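Local atomic coordinates of cell envelope-related transcriptional attenuator domain-containing protein (Eubacterium siraeum, PDB entry 4OBM), a protein that is of unknown function but belongs to the LytR-CpsA-Psr family, whose members are linked to the assembly of the bacterial cell envelope. Residues A[35-43]-A[70-79]. Residues are numbered along the deposited sequence; the frame is centred on the assembly and turned at random.
Sequences DKTPDKYMT and IKQICEQSGE
Y41 and I70 form the tight part of this contact. The methyl CG2 of I70 sits over the centre of the Y41 ring, a CH-pi contact with CG2 3.5 Å from the ring centroid. At the ring's edge and in its plane lies SG of C74. The same sulfur packs on the ring of P38, 3.7 Å from P38 CD. The hydroxyl of Y41 reaches the helix backbone, with OH 3.4 Å from K71 CA, and makes a weak hydrogen bond to P38 O. OE2 of E79 touches P38 CG, but its polar partners are T29 and R99.

The other side is more polar and opens to solvent at D39 and E75. The methyl CG2 of T37 still packs on K71, 3.6 Å from K71 O. K71 runs out fully extended, CG anti to its backbone N (chi1 -173°), and its CG, CD and CE run alongside P38 O. Its NZ forms a salt bridge with OD1 of D39 at 3.2 Å, from above the carboxylate plane. A water links NZ to T37 O. A methionine in place of K71 would probably leave D39 without its charged mate and break the water bridge to T37 O. T37 OG1 donates to E75 OE1 at 2.7 Å, also from above the carboxylate plane.

The strand and helix segments cross at 92°. The arrangement is a helix packed on a mixed beta-sheet, here helix 70-90 against the start of strand 40-47 and the loop that leads into it, residues 37-39, where D39 and K40 form a classic beta bulge opposite L30.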
ATOM      1  N   ASP A  35     -16.526   9.953  -7.593  1.00 34.01           N
ATOM      2  CA  ASP A  35     -17.901   9.709  -7.185  1.00 34.08           C
ATOM      3  C   ASP A  35     -18.082   8.350  -6.517  1.00 36.90           C
ATOM      4  O   ASP A  35     -18.930   8.219  -5.636  1.00 38.59           O
ATOM      5  CB  ASP A  35     -18.833   9.809  -8.395  1.00 36.56           C
ATOM      6  CG  ASP A  35     -18.789  11.150  -9.109  1.00 42.11           C
ATOM      7  OD1 ASP A  35     -18.739  12.201  -8.411  1.00 37.53           O
ATOM      8  OD2 ASP A  35     -18.888  11.156 -10.354  1.00 50.36           O
ATOM      9  N   LYS A  36     -17.286   7.354  -6.924  1.00 31.07           N
ATOM     10  CA  LYS A  36     -17.399   5.971  -6.471  1.00 29.55           C
ATOM     11  C   LYS A  36     -16.597   5.652  -5.216  1.00 32.82           C
ATOM     12  O   LYS A  36     -15.585   6.282  -4.917  1.00 32.06           O
ATOM     13  CB  LYS A  36     -16.985   4.999  -7.590  1.00 30.23           C
ATOM     14  CG  LYS A  36     -18.024   4.874  -8.678  1.00 31.18           C
ATOM     15  CD  LYS A  36     -17.404   4.625 -10.028  1.00 40.74           C
ATOM     16  CE  LYS A  36     -18.407   4.771 -11.149  1.00 54.12           C
ATOM     17  NZ  LYS A  36     -18.964   6.161 -11.273  1.00 56.50           N
ATOM     18  N   THR A  37     -17.083   4.638  -4.493  1.00 28.73           N
ATOM     19  CA  THR A  37     -16.481   4.074  -3.297  1.00 27.43           C
ATOM     20  C   THR A  37     -15.245   3.312  -3.694  1.00 28.94           C
ATOM     21  O   THR A  37     -15.311   2.562  -4.676  1.00 28.87           O
ATOM     22  CB  THR A  37     -17.493   3.118  -2.625  1.00 32.77           C
ATOM     23  OG1 THR A  37     -18.809   3.660  -2.717  1.00 37.56           O
ATOM     24  CG2 THR A  37     -17.125   2.774  -1.190  1.00 28.41           C
ATOM     25  N   PRO A  38     -14.120   3.419  -2.953  1.00 25.63           N
ATOM     26  CA  PRO A  38     -12.930   2.626  -3.316  1.00 24.14           C
ATOM     27  C   PRO A  38     -13.195   1.107  -3.362  1.00 25.16           C
ATOM     28  O   PRO A  38     -13.978   0.575  -2.557  1.00 20.88           O
ATOM     29  CB  PRO A  38     -11.925   2.971  -2.213  1.00 25.34           C
ATOM     30  CG  PRO A  38     -12.345   4.283  -1.720  1.00 30.11           C
ATOM     31  CD  PRO A  38     -13.843   4.276  -1.779  1.00 26.78           C
ATOM     32  N   ASP A  39     -12.556   0.433  -4.336  1.00 23.24           N
ATOM     33  CA  ASP A  39     -12.618  -1.020  -4.533  1.00 24.96           C
ATOM     34  C   ASP A  39     -11.378  -1.722  -3.996  1.00 27.65           C
ATOM     35  O   ASP A  39     -11.423  -2.931  -3.776  1.00 26.17           O
ATOM     36  CB  ASP A  39     -12.772  -1.372  -6.025  1.00 27.66           C
ATOM     37  CG  ASP A  39     -14.203  -1.505  -6.480  1.00 47.28           C
ATOM     38  OD1 ASP A  39     -14.948  -2.322  -5.874  1.00 50.72           O
ATOM     39  OD2 ASP A  39     -14.583  -0.805  -7.449  1.00 53.20           O
ATOM     40  N   LYS A  40     -10.253  -1.000  -3.857  1.00 24.34           N
ATOM     41  CA  LYS A  40      -8.996  -1.612  -3.389  1.00 23.18           C
ATOM     42  C   LYS A  40      -8.486  -0.918  -2.161  1.00 25.62           C
ATOM     43  O   LYS A  40      -8.699   0.283  -1.988  1.00 25.24           O
ATOM     44  CB  LYS A  40      -7.936  -1.663  -4.490  1.00 24.53           C
ATOM     45  CG  LYS A  40      -8.276  -2.761  -5.480  1.00 30.88           C
ATOM     46  CD  LYS A  40      -7.328  -2.840  -6.637  1.00 36.92           C
ATOM     47  CE  LYS A  40      -7.937  -3.643  -7.766  1.00 40.24           C
ATOM     48  NZ  LYS A  40      -8.246  -5.050  -7.378  1.00 37.24           N
ATOM     49  N   TYR A  41      -7.917  -1.705  -1.252  1.00 22.03           N
ATOM     50  CA  TYR A  41      -7.470  -1.238   0.064  1.00 22.75           C
ATOM     51  C   TYR A  41      -6.142  -1.870   0.391  1.00 25.85           C
ATOM     52  O   TYR A  41      -5.973  -3.067   0.215  1.00 23.10           O
ATOM     53  CB  TYR A  41      -8.522  -1.574   1.151  1.00 25.32           C
ATOM     54  CG  TYR A  41      -9.877  -0.950   0.896  1.00 26.97           C
ATOM     55  CD1 TYR A  41     -10.822  -1.587   0.097  1.00 28.32           C
ATOM     56  CD2 TYR A  41     -10.193   0.307   1.403  1.00 28.44           C
ATOM     57  CE1 TYR A  41     -12.040  -0.983  -0.208  1.00 26.86           C
ATOM     58  CE2 TYR A  41     -11.421   0.911   1.127  1.00 29.61           C
ATOM     59  CZ  TYR A  41     -12.343   0.257   0.322  1.00 32.05           C
ATOM     60  OH  TYR A  41     -13.540   0.849   0.023  1.00 26.44           O
HETATM   61  N   MSE A  42      -5.161  -1.034   0.753  1.00 24.25           N
HETATM   62  CA  MSE A  42      -3.804  -1.473   1.066  1.00 22.62           C
HETATM   63  C   MSE A  42      -3.166  -0.514   2.036  1.00 27.04           C
HETATM   64  O   MSE A  42      -3.230   0.692   1.829  1.00 26.72           O
HETATM   65  CB  MSE A  42      -2.954  -1.576  -0.227  1.00 23.47           C
HETATM   66  CG  MSE A  42      -1.511  -2.090   0.003  1.00 28.45           C
HETATM   67 SE   MSE A  42      -0.447  -2.178  -1.616  0.75 32.86          SE
HETATM   68  CE  MSE A  42      -1.228  -3.714  -2.326  1.00 28.97           C
ATOM     69  N   THR A  43      -2.582  -1.044   3.114  1.00 23.61           N
ATOM     70  CA  THR A  43      -1.800  -0.234   4.047  1.00 22.68           C
ATOM     71  C   THR A  43      -0.325  -0.345   3.636  1.00 25.30           C
ATOM     72  O   THR A  43       0.073  -1.324   2.998  1.00 23.17           O
ATOM     73  CB  THR A  43      -2.018  -0.622   5.512  1.00 26.85           C
ATOM     74  OG1 THR A  43      -1.697  -1.992   5.678  1.00 28.87           O
ATOM     75  CG2 THR A  43      -3.449  -0.313   6.023  1.00 23.29           C
ATOM     76  N   ILE A  70     -15.060  -3.755   4.539  1.00 25.47           N
ATOM     77  CA  ILE A  70     -14.154  -2.613   4.454  1.00 26.27           C
ATOM     78  C   ILE A  70     -14.800  -1.549   3.562  1.00 29.10           C
ATOM     79  O   ILE A  70     -14.878  -0.388   3.966  1.00 29.39           O
ATOM     80  CB  ILE A  70     -12.750  -3.032   3.910  1.00 30.18           C
ATOM     81  CG1 ILE A  70     -12.060  -4.092   4.774  1.00 32.20           C
ATOM     82  CG2 ILE A  70     -11.825  -1.813   3.712  1.00 32.00           C
ATOM     83  CD1 ILE A  70     -11.718  -3.662   6.174  1.00 48.30           C
ATOM     84  N   LYS A  71     -15.300  -1.964   2.373  1.00 24.43           N
ATOM     85  CA  LYS A  71     -15.932  -1.074   1.407  1.00 23.33           C
ATOM     86  C   LYS A  71     -17.155  -0.381   1.986  1.00 29.25           C
ATOM     87  O   LYS A  71     -17.284   0.825   1.787  1.00 29.65           O
ATOM     88  CB  LYS A  71     -16.285  -1.809   0.117  1.00 24.97           C
ATOM     89  CG  LYS A  71     -16.800  -0.886  -0.981  1.00 24.03           C
ATOM     90  CD  LYS A  71     -16.879  -1.566  -2.314  1.00 23.48           C
ATOM     91  CE  LYS A  71     -17.323  -0.544  -3.325  1.00 22.53           C
ATOM     92  NZ  LYS A  71     -17.616  -1.149  -4.637  1.00 28.04           N
ATOM     93  N   GLN A  72     -18.040  -1.116   2.706  1.00 26.82           N
ATOM     94  CA  GLN A  72     -19.252  -0.535   3.310  1.00 26.77           C
ATOM     95  C   GLN A  72     -18.872   0.531   4.322  1.00 30.49           C
ATOM     96  O   GLN A  72     -19.429   1.623   4.284  1.00 30.98           O
ATOM     97  CB  GLN A  72     -20.131  -1.612   3.979  1.00 28.97           C
ATOM     98  CG  GLN A  72     -20.972  -2.426   3.001  1.00 39.64           C
ATOM     99  CD  GLN A  72     -21.704  -3.568   3.668  1.00 43.52           C
ATOM    100  OE1 GLN A  72     -21.214  -4.225   4.599  1.00 32.79           O
ATOM    101  NE2 GLN A  72     -22.891  -3.842   3.180  1.00 32.13           N
ATOM    102  N   ILE A  73     -17.881   0.230   5.185  1.00 26.34           N
ATOM    103  CA  ILE A  73     -17.364   1.142   6.195  1.00 25.57           C
ATOM    104  C   ILE A  73     -16.797   2.384   5.514  1.00 30.35           C
ATOM    105  O   ILE A  73     -17.135   3.486   5.927  1.00 30.31           O
ATOM    106  CB  ILE A  73     -16.329   0.435   7.124  1.00 27.97           C
ATOM    107  CG1 ILE A  73     -17.028  -0.678   7.950  1.00 28.16           C
ATOM    108  CG2 ILE A  73     -15.615   1.447   8.044  1.00 26.89           C
ATOM    109  CD1 ILE A  73     -16.128  -1.852   8.356  1.00 33.89           C
ATOM    110  N   CYS A  74     -15.988   2.211   4.447  1.00 28.46           N
ATOM    111  CA  CYS A  74     -15.410   3.334   3.703  1.00 28.28           C
ATOM    112  C   CYS A  74     -16.512   4.224   3.087  1.00 32.36           C
ATOM    113  O   CYS A  74     -16.349   5.454   3.057  1.00 33.16           O
ATOM    114  CB  CYS A  74     -14.427   2.851   2.641  1.00 27.60           C
ATOM    115  SG  CYS A  74     -13.423   4.168   1.906  1.00 30.75           S
ATOM    116  N   GLU A  75     -17.632   3.625   2.636  1.00 27.90           N
ATOM    117  CA  GLU A  75     -18.741   4.390   2.046  1.00 27.85           C
ATOM    118  C   GLU A  75     -19.427   5.260   3.091  1.00 33.81           C
ATOM    119  O   GLU A  75     -19.659   6.446   2.858  1.00 32.72           O
ATOM    120  CB  GLU A  75     -19.770   3.469   1.366  1.00 29.29           C
ATOM    121  CG  GLU A  75     -20.975   4.183   0.741  1.00 38.10           C
ATOM    122  CD  GLU A  75     -20.737   5.303  -0.264  1.00 52.77           C
ATOM    123  OE1 GLU A  75     -19.614   5.408  -0.814  1.00 26.65           O
ATOM    124  OE2 GLU A  75     -21.702   6.057  -0.530  1.00 48.28           O
ATOM    125  N   GLN A  76     -19.727   4.662   4.246  1.00 33.55           N
ATOM    126  CA  GLN A  76     -20.445   5.289   5.342  1.00 34.84           C
ATOM    127  C   GLN A  76     -19.600   6.262   6.136  1.00 37.95           C
ATOM    128  O   GLN A  76     -20.087   7.341   6.476  1.00 38.87           O
ATOM    129  CB  GLN A  76     -20.993   4.211   6.296  1.00 37.51           C
ATOM    130  CG  GLN A  76     -22.067   3.314   5.663  1.00 61.79           C
ATOM    131  CD  GLN A  76     -22.344   2.034   6.426  1.00 83.55           C
ATOM    132  OE1 GLN A  76     -21.509   1.505   7.182  1.00 77.14           O
ATOM    133  NE2 GLN A  76     -23.518   1.473   6.188  1.00 79.03           N
ATOM    134  N   SER A  77     -18.363   5.878   6.470  1.00 33.04           N
ATOM    135  CA  SER A  77     -17.536   6.673   7.371  1.00 32.96           C
ATOM    136  C   SER A  77     -16.137   7.080   6.844  1.00 36.26           C
ATOM    137  O   SER A  77     -15.365   7.661   7.608  1.00 36.39           O
ATOM    138  CB  SER A  77     -17.372   5.915   8.681  1.00 35.95           C
ATOM    139  OG  SER A  77     -18.615   5.434   9.161  1.00 41.54           O
ATOM    140  N   GLY A  78     -15.834   6.810   5.572  1.00 31.16           N
ATOM    141  CA  GLY A  78     -14.553   7.188   4.978  1.00 29.00           C
ATOM    142  C   GLY A  78     -13.364   6.347   5.389  1.00 30.01           C
ATOM    143  O   GLY A  78     -13.499   5.427   6.206  1.00 29.95           O
ATOM    144  N   GLU A  79     -12.178   6.672   4.814  1.00 24.42           N
ATOM    145  CA  GLU A  79     -10.902   5.995   5.069  1.00 24.14           C
ATOM    146  C   GLU A  79     -10.471   6.101   6.535  1.00 28.64           C
ATOM    147  O   GLU A  79      -9.909   5.147   7.054  1.00 28.43           O
ATOM    148  CB  GLU A  79      -9.787   6.556   4.178  1.00 24.51           C
ATOM    149  CG  GLU A  79      -9.777   6.007   2.761  1.00 29.63           C
ATOM    150  CD  GLU A  79     -10.795   6.582   1.790  1.00 34.51           C
ATOM    151  OE1 GLU A  79     -11.662   7.377   2.215  1.00 28.23           O
ATOM    152  OE2 GLU A  79     -10.746   6.200   0.602  1.00 29.17           O
TER
HETATM  153  O   HOH W   1     -17.614   1.341  -6.169  1.00 33.41           O